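Long-range contacts in magnesium transporter, putative (Shewanella oneidensis MR-1, PDB 3KXR), which probably moves magnesium or related cations across the membrane, this chain being its intracellular part with a paired CBS domain: residues Met64-Asp69 with Phe92-Ala97; Ala71-Ala76 with Glu116-Leu121; Ile83-Asn88 with Ile160-Leu165; Thr103-Asp108 with Ser123-Ala128. One frame throughout, in Å; residues are numbered along the deposited sequence.

Interaction 1 of 4, residues Met64-Asp69 with Phe92-Ala97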
loop_
_atom_site.group_PDB
_atom_site.type_symbol
_atom_site.label_atom_id
_atom_site.label_comp_id
_atom_site.label_asym_id
_atom_site.label_seq_id
_atom_site.Cartn_x
_atom_site.Cartn_y
_atom_site.Cartn_z
HETATM N N MSE A 64 -10.827 -7.719 15.335
HETATM C CA MSE A 64 -11.574 -8.574 16.204
HETATM C C MSE A 64 -11.079 -9.995 16.153
HETATM O O MSE A 64 -10.410 -10.409 15.243
HETATM C CB MSE A 64 -13.043 -8.547 15.789
HETATM C CG MSE A 64 -13.252 -9.035 14.379
HETATM SE SE MSE A 64 -15.123 -8.996 13.818
HETATM C CE MSE A 64 -14.887 -9.081 11.835
ATOM N N LEU A 65 -11.450 -10.760 17.157
ATOM C CA LEU A 65 -11.240 -12.192 17.140
ATOM C C LEU A 65 -12.453 -12.876 16.440
ATOM O O LEU A 65 -13.571 -12.860 16.928
ATOM C CB LEU A 65 -10.997 -12.671 18.583
ATOM C CG LEU A 65 -9.534 -12.789 19.082
ATOM C CD1 LEU A 65 -8.621 -11.661 18.695
ATOM C CD2 LEU A 65 -9.517 -13.039 20.584
ATOM N N VAL A 66 -12.219 -13.442 15.260
ATOM C CA VAL A 66 -13.248 -14.173 14.529
ATOM C C VAL A 66 -12.672 -15.499 13.960
ATOM O O VAL A 66 -11.522 -15.556 13.537
ATOM C CB VAL A 66 -13.846 -13.284 13.397
ATOM C CG1 VAL A 66 -12.720 -12.664 12.580
ATOM C CG2 VAL A 66 -14.789 -14.079 12.530
ATOM N N LEU A 67 -13.467 -16.567 13.983
ATOM C CA LEU A 67 -13.085 -17.846 13.382
ATOM C C LEU A 67 -14.291 -18.436 12.646
ATOM O O LEU A 67 -15.452 -18.124 12.968
ATOM C CB LEU A 67 -12.587 -18.816 14.472
ATOM C CG LEU A 67 -11.241 -18.564 15.173
ATOM C CD1 LEU A 67 -11.032 -19.494 16.331
ATOM C CD2 LEU A 67 -10.106 -18.711 14.168
ATOM N N SER A 68 -14.041 -19.286 11.666
ATOM C CA SER A 68 -15.132 -19.906 10.928
ATOM C C SER A 68 -15.727 -21.046 11.752
ATOM O O SER A 68 -15.199 -21.445 12.786
ATOM C CB SER A 68 -14.661 -20.475 9.585
ATOM O OG SER A 68 -13.880 -21.659 9.800
ATOM N N ASP A 69 -16.795 -21.622 11.239
ATOM C CA ASP A 69 -17.478 -22.631 11.987
ATOM C C ASP A 69 -16.783 -23.966 11.880
ATOM O O ASP A 69 -17.315 -24.968 12.360
ATOM C CB ASP A 69 -18.929 -22.737 11.538
ATOM C CG ASP A 69 -19.083 -23.121 10.079
ATOM O OD1 ASP A 69 -18.091 -23.529 9.428
ATOM O OD2 ASP A 69 -20.234 -23.012 9.595
ATOM N N PHE A 92 -15.867 -14.311 17.795
ATOM C CA PHE A 92 -17.059 -14.415 16.983
ATOM C C PHE A 92 -16.928 -15.512 15.954
ATOM O O PHE A 92 -15.864 -15.674 15.367
ATOM C CB PHE A 92 -17.326 -13.061 16.322
ATOM C CG PHE A 92 -17.393 -11.954 17.312
ATOM C CD1 PHE A 92 -18.206 -12.062 18.433
ATOM C CD2 PHE A 92 -16.601 -10.826 17.180
ATOM C CE1 PHE A 92 -18.247 -11.043 19.382
ATOM C CE2 PHE A 92 -16.644 -9.795 18.137
ATOM C CZ PHE A 92 -17.463 -9.918 19.235
ATOM N N ILE A 93 -17.998 -16.275 15.755
ATOM C CA ILE A 93 -17.988 -17.397 14.828
ATOM C C ILE A 93 -18.838 -17.069 13.649
ATOM O O ILE A 93 -19.986 -16.622 13.809
ATOM C CB ILE A 93 -18.539 -18.687 15.469
ATOM C CG1 ILE A 93 -17.773 -18.999 16.742
ATOM C CG2 ILE A 93 -18.459 -19.883 14.510
ATOM C CD1 ILE A 93 -16.289 -19.153 16.567
ATOM N N VAL A 94 -18.294 -17.298 12.456
ATOM C CA VAL A 94 -19.029 -17.052 11.225
ATOM C C VAL A 94 -19.065 -18.317 10.375
ATOM O O VAL A 94 -18.200 -19.195 10.492
ATOM C CB VAL A 94 -18.372 -15.901 10.395
ATOM C CG1 VAL A 94 -18.468 -14.562 11.159
ATOM C CG2 VAL A 94 -16.934 -16.239 10.029
ATOM N N ASP A 95 -20.076 -18.413 9.506
ATOM C CA ASP A 95 -20.101 -19.491 8.522
ATOM C C ASP A 95 -19.267 -19.114 7.305
ATOM O O ASP A 95 -18.605 -18.071 7.297
ATOM C CB ASP A 95 -21.531 -19.864 8.141
ATOM C CG ASP A 95 -22.242 -18.817 7.322
ATOM O OD1 ASP A 95 -21.640 -17.845 6.797
ATOM O OD2 ASP A 95 -23.466 -19.025 7.185
ATOM N N GLU A 96 -19.294 -19.955 6.282
ATOM C CA GLU A 96 -18.419 -19.733 5.140
ATOM C C GLU A 96 -18.857 -18.564 4.251
ATOM O O GLU A 96 -18.080 -18.127 3.434
ATOM C CB GLU A 96 -18.256 -21.011 4.327
ATOM C CG GLU A 96 -19.278 -21.184 3.252
ATOM C CD GLU A 96 -19.024 -22.428 2.407
ATOM O OE1 GLU A 96 -18.048 -23.182 2.731
ATOM O OE2 GLU A 96 -19.816 -22.634 1.434
ATOM N N ALA A 97 -20.081 -18.068 4.404
ATOM C CA ALA A 97 -20.502 -16.836 3.720
ATOM C C ALA A 97 -20.343 -15.625 4.649
ATOM O O ALA A 97 -20.860 -14.556 4.363
ATOM C CB ALA A 97 -21.948 -16.957 3.239
HETATM O O HOH W 1 -20.293 -22.863 6.959
#
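Phe-92 N donates to Leu-65 O at 2.9 Å, and the bond is nearly straight (170°). Phe-92 O then accepts from Leu-67 N, also at 2.9 Å. Leu-67 O in turn takes Val-94 N at 3.0 Å. These three bonds, alternating in direction, join 66-68 and 92-94 as parallel strands. CA-H...O contacts support them, such as Ile-93 CA to Leu-67 O at 3.2 Å.

Side chains pair on both faces of the sheet. On one face Val-66 CG2 meets Val-94 CG2 at 3.9 Å, and Phe-29 of the second subunit packs on Val-66. Further back on this side, the selenium of selenomethionine Met-64 approaches Phe-92 CD2 at 4.1 Å, a Met-aromatic contact in which the two side chains cross at about a right angle. On the other face Leu-67 CB lies near Ile-93 CD1. Past the strands, one water receives the N-H of Glu-96 and donates to Asp-69 OD2 at 2.6 Å. Asp-95 OD1 turns instead to Lys-99 N.

The pair forms the two parallel strands of a beta-alpha-beta unit, with helix 73-82 between them in sequence. Phe-79 of the helix packs on Leu-67. Strand 100-105 continues the sheet beyond 90-94.

Interaction 2 of 4, residues Ala71-Ala76 with Glu116-Leu121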
loop_
_atom_site.group_PDB
_atom_site.type_symbol
_atom_site.label_atom_id
_atom_site.label_comp_id
_atom_site.label_asym_id
_atom_site.label_seq_id
_atom_site.Cartn_x
_atom_site.Cartn_y
_atom_site.Cartn_z
ATOM N N ALA A 71 -13.655 -24.066 13.189
ATOM C CA ALA A 71 -12.653 -23.981 14.258
ATOM C C ALA A 71 -13.035 -24.772 15.531
ATOM O O ALA A 71 -14.235 -24.959 15.831
ATOM C CB ALA A 71 -12.418 -22.528 14.626
ATOM N N THR A 72 -12.018 -25.183 16.293
ATOM C CA THR A 72 -12.209 -25.854 17.568
ATOM C C THR A 72 -11.768 -24.976 18.729
ATOM O O THR A 72 -11.129 -23.954 18.534
ATOM C CB THR A 72 -11.374 -27.156 17.664
ATOM O OG1 THR A 72 -9.964 -26.835 17.729
ATOM C CG2 THR A 72 -11.663 -28.076 16.476
ATOM N N VAL A 73 -12.085 -25.430 19.941
ATOM C CA VAL A 73 -11.628 -24.804 21.172
ATOM C C VAL A 73 -10.148 -24.542 21.108
ATOM O O VAL A 73 -9.710 -23.501 21.581
ATOM C CB VAL A 73 -11.992 -25.663 22.413
ATOM C CG1 VAL A 73 -11.212 -25.250 23.671
ATOM C CG2 VAL A 73 -13.517 -25.588 22.680
ATOM N N ALA A 74 -9.374 -25.456 20.522
ATOM C CA ALA A 74 -7.912 -25.319 20.449
ATOM C C ALA A 74 -7.537 -24.046 19.737
ATOM O O ALA A 74 -6.677 -23.306 20.214
ATOM C CB ALA A 74 -7.267 -26.519 19.761
ATOM N N GLN A 75 -8.186 -23.752 18.620
ATOM C CA GLN A 75 -7.901 -22.497 17.907
ATOM C C GLN A 75 -8.300 -21.281 18.715
ATOM O O GLN A 75 -7.592 -20.296 18.727
ATOM C CB GLN A 75 -8.632 -22.440 16.567
ATOM C CG GLN A 75 -7.993 -23.287 15.470
ATOM C CD GLN A 75 -8.166 -24.763 15.729
ATOM O OE1 GLN A 75 -9.294 -25.263 15.812
ATOM N NE2 GLN A 75 -7.047 -25.465 15.923
ATOM N N ALA A 76 -9.443 -21.343 19.387
ATOM C CA ALA A 76 -9.934 -20.204 20.124
ATOM C C ALA A 76 -8.974 -19.929 21.273
ATOM O O ALA A 76 -8.589 -18.790 21.499
ATOM C CB ALA A 76 -11.337 -20.432 20.634
ATOM N N GLU A 116 -13.178 -29.753 20.740
ATOM C CA GLU A 116 -14.607 -29.443 20.572
ATOM C C GLU A 116 -14.861 -28.327 19.578
ATOM O O GLU A 116 -14.226 -27.281 19.648
ATOM C CB GLU A 116 -15.247 -29.028 21.892
ATOM C CG GLU A 116 -15.220 -30.119 22.960
ATOM C CD GLU A 116 -16.041 -29.784 24.222
ATOM O OE1 GLU A 116 -17.244 -29.489 24.071
ATOM O OE2 GLU A 116 -15.478 -29.869 25.351
ATOM N N PRO A 117 -15.805 -28.531 18.650
ATOM C CA PRO A 117 -16.098 -27.457 17.717
ATOM C C PRO A 117 -16.748 -26.241 18.399
ATOM O O PRO A 117 -17.626 -26.370 19.262
ATOM C CB PRO A 117 -17.047 -28.096 16.725
ATOM C CG PRO A 117 -16.874 -29.587 16.935
ATOM C CD PRO A 117 -16.602 -29.728 18.372
ATOM N N LEU A 118 -16.281 -25.068 18.014
ATOM C CA LEU A 118 -16.797 -23.855 18.575
ATOM C C LEU A 118 -18.268 -23.707 18.246
ATOM O O LEU A 118 -19.043 -23.178 19.056
ATOM C CB LEU A 118 -16.016 -22.672 18.014
ATOM C CG LEU A 118 -14.570 -22.674 18.460
ATOM C CD1 LEU A 118 -13.820 -21.570 17.743
ATOM C CD2 LEU A 118 -14.557 -22.559 20.005
ATOM N N ILE A 119 -18.677 -24.195 17.075
ATOM C CA ILE A 119 -20.065 -24.039 16.703
ATOM C C ILE A 119 -20.983 -24.735 17.726
ATOM O O ILE A 119 -22.157 -24.389 17.848
ATOM C CB ILE A 119 -20.333 -24.459 15.241
ATOM C CG1 ILE A 119 -21.755 -24.040 14.841
ATOM C CG2 ILE A 119 -20.145 -25.935 15.054
ATOM C CD1 ILE A 119 -22.102 -24.125 13.307
ATOM N N SER A 120 -20.464 -25.692 18.488
ATOM C CA SER A 120 -21.267 -26.355 19.513
ATOM C C SER A 120 -21.258 -25.647 20.874
ATOM O O SER A 120 -21.919 -26.095 21.794
ATOM C CB SER A 120 -20.800 -27.814 19.719
ATOM O OG SER A 120 -19.500 -27.880 20.290
ATOM N N LEU A 121 -20.533 -24.546 21.009
ATOM C CA LEU A 121 -20.406 -23.890 22.298
ATOM C C LEU A 121 -20.805 -22.418 22.240
ATOM O O LEU A 121 -20.279 -21.612 22.990
ATOM C CB LEU A 121 -18.961 -23.995 22.745
ATOM C CG LEU A 121 -18.383 -25.416 22.823
ATOM C CD1 LEU A 121 -16.882 -25.287 22.927
ATOM C CD2 LEU A 121 -18.980 -26.222 23.989
HETATM O O HOH W 2 -16.835 -25.073 14.973
#
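Leu-118 reaches across to Ala-71 and Ala-76 and has the largest area buried here. Its CG is anti to its own carbonyl carbon (chi1 -66°). Beyond it, CD1 presses on Ala-71 CB at 3.5 Å. Both methyls lie against Ala-76 CB, CD2 at 3.9 Å, and CD2 also lies against the backbone of Val-73. The backbone of Leu-118 is held too: its N donates to Ala-71 O at 3.0 Å, almost straight (175°).

Val-73 is next. Its N donates to Glu-116 O at 2.8 Å, nearly in line with the carbonyl. Its CG2 meets Leu-121 CD1 at 3.4 Å, where the two side chains cross at about a right angle. CG2 also packs on Glu-116 CB.

Between these anchors, Thr-72 and Gln-75 form a capping box at the helix start. Gln-75 OE1 accepts from both Thr-72 N, at 2.8 Å, and Thr-72 OG1. Water 2 donates to Ala-71 O and accepts from Ile-119 N. Tyr-24 of the second subunit packs on Ala-71 and Gln-75.

The contact fastens the first turn of helix 73-82 to the linker between helix 106-109 and strand 129-130. Leu-118 also packs on Leu-67 of strand 66-68 and Ile-93 of strand 90-94.

Interaction 3 of 4, residues Ile83-Asn88 with Ile160-Leu165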
loop_
_atom_site.group_PDB
_atom_site.type_symbol
_atom_site.label_atom_id
_atom_site.label_comp_id
_atom_site.label_asym_id
_atom_site.label_seq_id
_atom_site.Cartn_x
_atom_site.Cartn_y
_atom_site.Cartn_z
ATOM N N ILE A 83 -2.826 -12.964 20.926
ATOM C CA ILE A 83 -3.187 -11.624 20.473
ATOM C C ILE A 83 -3.562 -10.804 21.666
ATOM O O ILE A 83 -4.280 -11.282 22.540
ATOM C CB ILE A 83 -4.437 -11.655 19.560
ATOM C CG1 ILE A 83 -4.068 -12.127 18.162
ATOM C CG2 ILE A 83 -5.012 -10.323 19.430
ATOM C CD1 ILE A 83 -2.684 -11.635 17.672
ATOM N N GLU A 84 -3.069 -9.577 21.698
ATOM C CA GLU A 84 -3.463 -8.619 22.697
ATOM C C GLU A 84 -4.362 -7.622 21.986
ATOM O O GLU A 84 -4.005 -7.068 20.972
ATOM C CB GLU A 84 -2.238 -7.950 23.267
ATOM C CG GLU A 84 -2.298 -7.725 24.767
ATOM C CD GLU A 84 -1.019 -7.147 25.276
ATOM O OE1 GLU A 84 -0.081 -6.935 24.462
ATOM O OE2 GLU A 84 -0.941 -6.908 26.501
ATOM N N LEU A 85 -5.564 -7.436 22.495
ATOM C CA LEU A 85 -6.521 -6.560 21.868
ATOM C C LEU A 85 -7.337 -5.836 22.928
ATOM O O LEU A 85 -7.733 -6.428 23.937
ATOM C CB LEU A 85 -7.438 -7.401 21.037
ATOM C CG LEU A 85 -8.046 -6.746 19.840
ATOM C CD1 LEU A 85 -6.915 -6.464 18.890
ATOM C CD2 LEU A 85 -9.062 -7.745 19.262
ATOM N N ASP A 86 -7.562 -4.549 22.710
ATOM C CA ASP A 86 -8.344 -3.745 23.622
ATOM C C ASP A 86 -9.777 -4.287 23.768
ATOM O O ASP A 86 -10.415 -4.671 22.781
ATOM C CB ASP A 86 -8.374 -2.298 23.116
ATOM C CG ASP A 86 -8.903 -1.328 24.140
ATOM O OD1 ASP A 86 -8.568 -1.456 25.333
ATOM O OD2 ASP A 86 -9.653 -0.417 23.753
ATOM N N CYS A 87 -10.272 -4.321 24.997
ATOM C CA CYS A 87 -11.656 -4.679 25.267
ATOM C C CYS A 87 -12.065 -5.941 24.608
ATOM O O CYS A 87 -13.048 -5.974 23.883
ATOM C CB CYS A 87 -12.601 -3.613 24.754
ATOM S SG CYS A 87 -12.716 -2.289 25.850
ATOM N N ASN A 88 -11.319 -6.994 24.871
ATOM C CA ASN A 88 -11.550 -8.208 24.182
ATOM C C ASN A 88 -11.646 -9.322 25.154
ATOM O O ASN A 88 -10.698 -9.601 25.859
ATOM C CB ASN A 88 -10.416 -8.479 23.231
ATOM C CG ASN A 88 -10.569 -9.805 22.519
ATOM O OD1 ASN A 88 -9.633 -10.605 22.517
ATOM N ND2 ASN A 88 -11.753 -10.052 21.915
ATOM N N ILE A 160 -19.392 -7.534 10.226
ATOM C CA ILE A 160 -18.461 -6.567 9.654
ATOM C C ILE A 160 -17.424 -6.023 10.638
ATOM O O ILE A 160 -16.441 -5.404 10.217
ATOM C CB ILE A 160 -19.187 -5.417 8.984
ATOM C CG1 ILE A 160 -19.894 -4.563 10.028
ATOM C CG2 ILE A 160 -20.164 -5.963 7.918
ATOM C CD1 ILE A 160 -20.791 -3.491 9.400
ATOM N N GLY A 161 -17.609 -6.251 11.932
ATOM C CA GLY A 161 -16.662 -5.730 12.932
ATOM C C GLY A 161 -17.250 -5.691 14.330
ATOM O O GLY A 161 -18.245 -6.346 14.608
ATOM N N ARG A 162 -16.648 -4.910 15.215
ATOM C CA ARG A 162 -17.148 -4.833 16.584
ATOM C C ARG A 162 -17.121 -3.405 17.096
ATOM O O ARG A 162 -16.437 -2.560 16.533
ATOM C CB ARG A 162 -16.287 -5.696 17.487
ATOM C CG ARG A 162 -14.971 -5.060 17.815
ATOM C CD ARG A 162 -14.032 -6.011 18.495
ATOM N NE ARG A 162 -12.779 -5.337 18.781
ATOM C CZ ARG A 162 -12.162 -5.251 19.962
ATOM N NH1 ARG A 162 -12.641 -5.808 21.073
ATOM N NH2 ARG A 162 -11.032 -4.581 20.035
ATOM N N VAL A 163 -17.858 -3.165 18.175
ATOM C CA VAL A 163 -17.749 -1.932 18.909
ATOM C C VAL A 163 -17.392 -2.219 20.335
ATOM O O VAL A 163 -17.952 -3.110 20.923
ATOM C CB VAL A 163 -19.058 -1.215 18.912
ATOM C CG1 VAL A 163 -18.929 0.041 19.773
ATOM C CG2 VAL A 163 -19.397 -0.841 17.488
ATOM N N THR A 164 -16.469 -1.470 20.897
ATOM C CA THR A 164 -16.004 -1.755 22.238
ATOM C C THR A 164 -16.662 -0.888 23.316
ATOM O O THR A 164 -17.219 0.154 23.031
ATOM C CB THR A 164 -14.526 -1.526 22.349
ATOM O OG1 THR A 164 -14.276 -0.150 22.092
ATOM C CG2 THR A 164 -13.732 -2.384 21.371
ATOM N N LEU A 165 -16.570 -1.325 24.561
ATOM C CA LEU A 165 -17.027 -0.518 25.671
ATOM C C LEU A 165 -16.317 0.840 25.706
ATOM O O LEU A 165 -16.937 1.855 25.924
ATOM C CB LEU A 165 -16.829 -1.254 26.997
ATOM C CG LEU A 165 -17.297 -0.472 28.223
ATOM C CD1 LEU A 165 -18.758 0.009 28.130
ATOM C CD2 LEU A 165 -17.136 -1.337 29.396
#
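Arg-162 grips the backbone carbonyls of Asp-86 and Cys-87 with the end of its guanidinium. Both terminal nitrogens go to one atom, Asp-86 O: NH2 at 2.8 Å and NH1 at 3.0 Å. This oxygen lies 3° out of the guanidinium plane, an end-on approach. NH1 also makes a weak, bent bond to Cys-87 O at 2.8 Å (123°). Thus one arginine serves two carbonyls of a segment that has no regular secondary structure.

The arm is extended from CG to NE, which carries the charged group across from its strand. One face of the guanidinium has Thr-164 CG2 over its centre, 3.5 Å above the plane. The opposite face has Leu-85 CD2, offset toward the rim. Leu-9 of the second subunit packs on Leu-85. Other partners lie outside the two segments. NH1 is also salt-bridged to Glu-149, and NE has a weak bond to Gln-63 O. Asn-88 ND2 donates to the other carboxylate oxygen of Glu-149, so that one acid serves both sides of the contact. Asp-86 is bridged to Arg-166.

Further along, Cys-87 CB rests on Thr-164 CB at 3.7 Å. Thr-164 OG1 is engaged with Ala-167 N, as the N-cap of the following helix.

The contact links the loop between helix 73-82 and strand 90-94, in the first CBS sequence range, to strand 159-164 in the second. That strand lies next to 149-153 in the second sheet and leads directly into helix 165-176.

Interaction 4 of 4, residues Thr103-Asp108 with Ser123-Ala128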
loop_
_atom_site.group_PDB
_atom_site.type_symbol
_atom_site.label_atom_id
_atom_site.label_comp_id
_atom_site.label_asym_id
_atom_site.label_seq_id
_atom_site.Cartn_x
_atom_site.Cartn_y
_atom_site.Cartn_z
ATOM N N THR A 103 -21.223 -16.029 19.484
ATOM C CA THR A 103 -20.082 -15.565 20.235
ATOM C C THR A 103 -19.670 -16.647 21.206
ATOM O O THR A 103 -20.519 -17.251 21.853
ATOM C CB THR A 103 -20.509 -14.314 21.053
ATOM O OG1 THR A 103 -20.900 -13.284 20.143
ATOM C CG2 THR A 103 -19.406 -13.790 21.995
ATOM N N VAL A 104 -18.371 -16.906 21.323
ATOM C CA VAL A 104 -17.885 -17.741 22.431
ATOM C C VAL A 104 -17.088 -16.868 23.382
ATOM O O VAL A 104 -16.353 -16.021 22.931
ATOM C CB VAL A 104 -17.049 -18.965 21.942
ATOM C CG1 VAL A 104 -17.791 -19.728 20.825
ATOM C CG2 VAL A 104 -15.684 -18.545 21.457
ATOM N N ARG A 105 -17.220 -17.076 24.681
ATOM C CA ARG A 105 -16.484 -16.271 25.667
ATOM C C ARG A 105 -15.196 -16.879 26.131
ATOM O O ARG A 105 -15.118 -18.061 26.397
ATOM C CB ARG A 105 -17.282 -16.099 26.933
ATOM C CG ARG A 105 -18.624 -15.518 26.750
ATOM C CD ARG A 105 -19.202 -15.337 28.134
ATOM N NE ARG A 105 -20.593 -14.963 28.025
ATOM C CZ ARG A 105 -21.039 -13.741 27.721
ATOM N NH1 ARG A 105 -20.181 -12.731 27.509
ATOM N NH2 ARG A 105 -22.368 -13.523 27.644
ATOM N N ARG A 106 -14.202 -16.040 26.342
ATOM C CA ARG A 106 -12.944 -16.531 26.841
ATOM C C ARG A 106 -13.111 -17.445 28.051
ATOM O O ARG A 106 -12.557 -18.540 28.094
ATOM C CB ARG A 106 -12.021 -15.385 27.231
ATOM C CG ARG A 106 -10.828 -15.913 27.942
ATOM C CD ARG A 106 -9.615 -15.098 27.822
ATOM N NE ARG A 106 -9.908 -13.733 28.143
ATOM C CZ ARG A 106 -9.309 -12.709 27.557
ATOM N NH1 ARG A 106 -8.344 -12.890 26.641
ATOM N NH2 ARG A 106 -9.667 -11.495 27.904
ATOM N N TYR A 107 -13.831 -16.976 29.057
ATOM C CA TYR A 107 -13.927 -17.724 30.294
ATOM C C TYR A 107 -14.497 -19.134 30.073
ATOM O O TYR A 107 -14.009 -20.095 30.654
ATOM C CB TYR A 107 -14.751 -16.980 31.319
ATOM C CG TYR A 107 -14.869 -17.729 32.625
ATOM C CD1 TYR A 107 -13.954 -17.517 33.648
ATOM C CD2 TYR A 107 -15.892 -18.663 32.834
ATOM C CE1 TYR A 107 -14.053 -18.196 34.837
ATOM C CE2 TYR A 107 -16.000 -19.345 34.023
ATOM C CZ TYR A 107 -15.074 -19.103 35.024
ATOM O OH TYR A 107 -15.151 -19.769 36.227
ATOM N N ASP A 108 -15.507 -19.246 29.226
ATOM C CA ASP A 108 -16.091 -20.547 28.939
ATOM C C ASP A 108 -15.161 -21.373 28.099
ATOM O O ASP A 108 -15.022 -22.554 28.365
ATOM C CB ASP A 108 -17.454 -20.468 28.228
ATOM C CG ASP A 108 -18.463 -19.594 28.974
ATOM O OD1 ASP A 108 -18.455 -19.580 30.237
ATOM O OD2 ASP A 108 -19.250 -18.895 28.277
ATOM N N SER A 123 -22.467 -18.998 22.918
ATOM C CA SER A 123 -23.105 -18.440 24.103
ATOM C C SER A 123 -24.603 -18.216 23.835
ATOM O O SER A 123 -24.978 -17.799 22.756
ATOM C CB SER A 123 -22.379 -17.135 24.495
ATOM O OG SER A 123 -23.075 -16.416 25.500
ATOM N N GLU A 124 -25.450 -18.533 24.814
ATOM C CA GLU A 124 -26.917 -18.298 24.728
ATOM C C GLU A 124 -27.249 -16.785 24.854
ATOM O O GLU A 124 -28.173 -16.287 24.211
ATOM C CB GLU A 124 -27.683 -19.162 25.773
ATOM C CG GLU A 124 -27.797 -20.690 25.436
ATOM N N ASP A 125 -26.441 -16.060 25.625
ATOM C CA ASP A 125 -26.606 -14.605 25.840
ATOM C C ASP A 125 -26.306 -13.702 24.646
ATOM O O ASP A 125 -26.628 -12.510 24.680
ATOM C CB ASP A 125 -25.629 -14.125 26.919
ATOM C CG ASP A 125 -25.806 -14.836 28.256
ATOM O OD1 ASP A 125 -26.727 -15.691 28.400
ATOM O OD2 ASP A 125 -25.011 -14.519 29.172
ATOM N N SER A 126 -25.641 -14.235 23.624
ATOM C CA SER A 126 -24.935 -13.386 22.649
ATOM C C SER A 126 -25.816 -12.605 21.672
ATOM O O SER A 126 -26.605 -13.172 20.910
ATOM C CB SER A 126 -23.876 -14.190 21.870
ATOM O OG SER A 126 -24.375 -15.379 21.233
ATOM N N ARG A 127 -25.644 -11.288 21.707
ATOM C CA ARG A 127 -26.334 -10.382 20.823
ATOM C C ARG A 127 -25.311 -9.733 19.877
ATOM O O ARG A 127 -24.106 -9.671 20.182
ATOM C CB ARG A 127 -27.113 -9.313 21.633
ATOM C CG ARG A 127 -26.419 -8.692 22.892
ATOM C CD ARG A 127 -27.122 -7.350 23.332
ATOM N N ALA A 128 -25.815 -9.278 18.727
ATOM C CA ALA A 128 -25.066 -8.482 17.766
ATOM C C ALA A 128 -25.822 -7.186 17.496
ATOM O O ALA A 128 -27.024 -7.190 17.455
ATOM C CB ALA A 128 -24.895 -9.258 16.473
HETATM O O HOH W 3 -21.951 -11.145 21.378
#
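Arg-105 crosses toward Ser-123 and Asp-125, and its side chain can be followed outward. From CB, chi1 of -56° sets CG anti to the carbonyl carbon, beside the backbone N. CG and CD then run extended to NE, and none of the first atoms, CB to CD, comes close to 123-128. NE is the first to do so, 3.8 Å from Ser-123 OG. CZ lies a little further from the same hydroxyl, and NH2 lies 3.7 Å from Ser-123 OG. NH2 also reaches Asp-125 OD2 at 3.2 Å, a salt bridge whose hydrogen bond is weak and bent (134°). It touches Asp-125 CB as well. The acid stands at the guanidinium edge, with its carboxylate plane turned 62° from that of the arginine.

At the strand, the bonding is firmer. Ser-123 N donates to Thr-103 O at 2.8 Å, close to straight (169°). Thr-103 CB packs on Ser-126 CB at 3.5 Å. Ser-126 OG donates a hydrogen bond to Ser-123 O at 2.9 Å, from above the carbonyl plane. A water joins Thr-103 OG1 to Arg-127 O, and Tyr-100 OH bonds the same threonine hydroxyl.

The stronger partners of the charged pair lie outside: Glu-147 for Arg-105 NH1 and Arg-146 for Asp-125 OD2. Arg-105 and Arg-146 thus share one carboxylate, which probably offsets the repulsion between their close like charges. The contact implies a mainly polar junction of strand 100-105 with the linker, in which a backbone bond is joined by a network of charges.

Overall arrangement
Interactions 1, 2 and 4 gather round the first sheet, with centres 11 to 13 Å apart, and touch one another. Interaction 1 joins two of its strands. Interaction 2 ties helix 73-82, which connects those strands, to the linker. Interaction 4 holds the third strand, 100-105, to a later part of that linker. Interaction 3 reaches strand 159-164 of the second sheet. It touches interactions 1 and 4, their centres about 15 and 14 Å away, but not interaction 2, about 20 Å away. Along the chain, interaction 1 closes before interaction 4 opens, and interaction 3 spans interaction 4. Interactions 2, 3 and 4 join the two CBS sequence ranges, while interaction 1 builds the first sheet. Interactions 1, 2 and 3 also touch the second subunit.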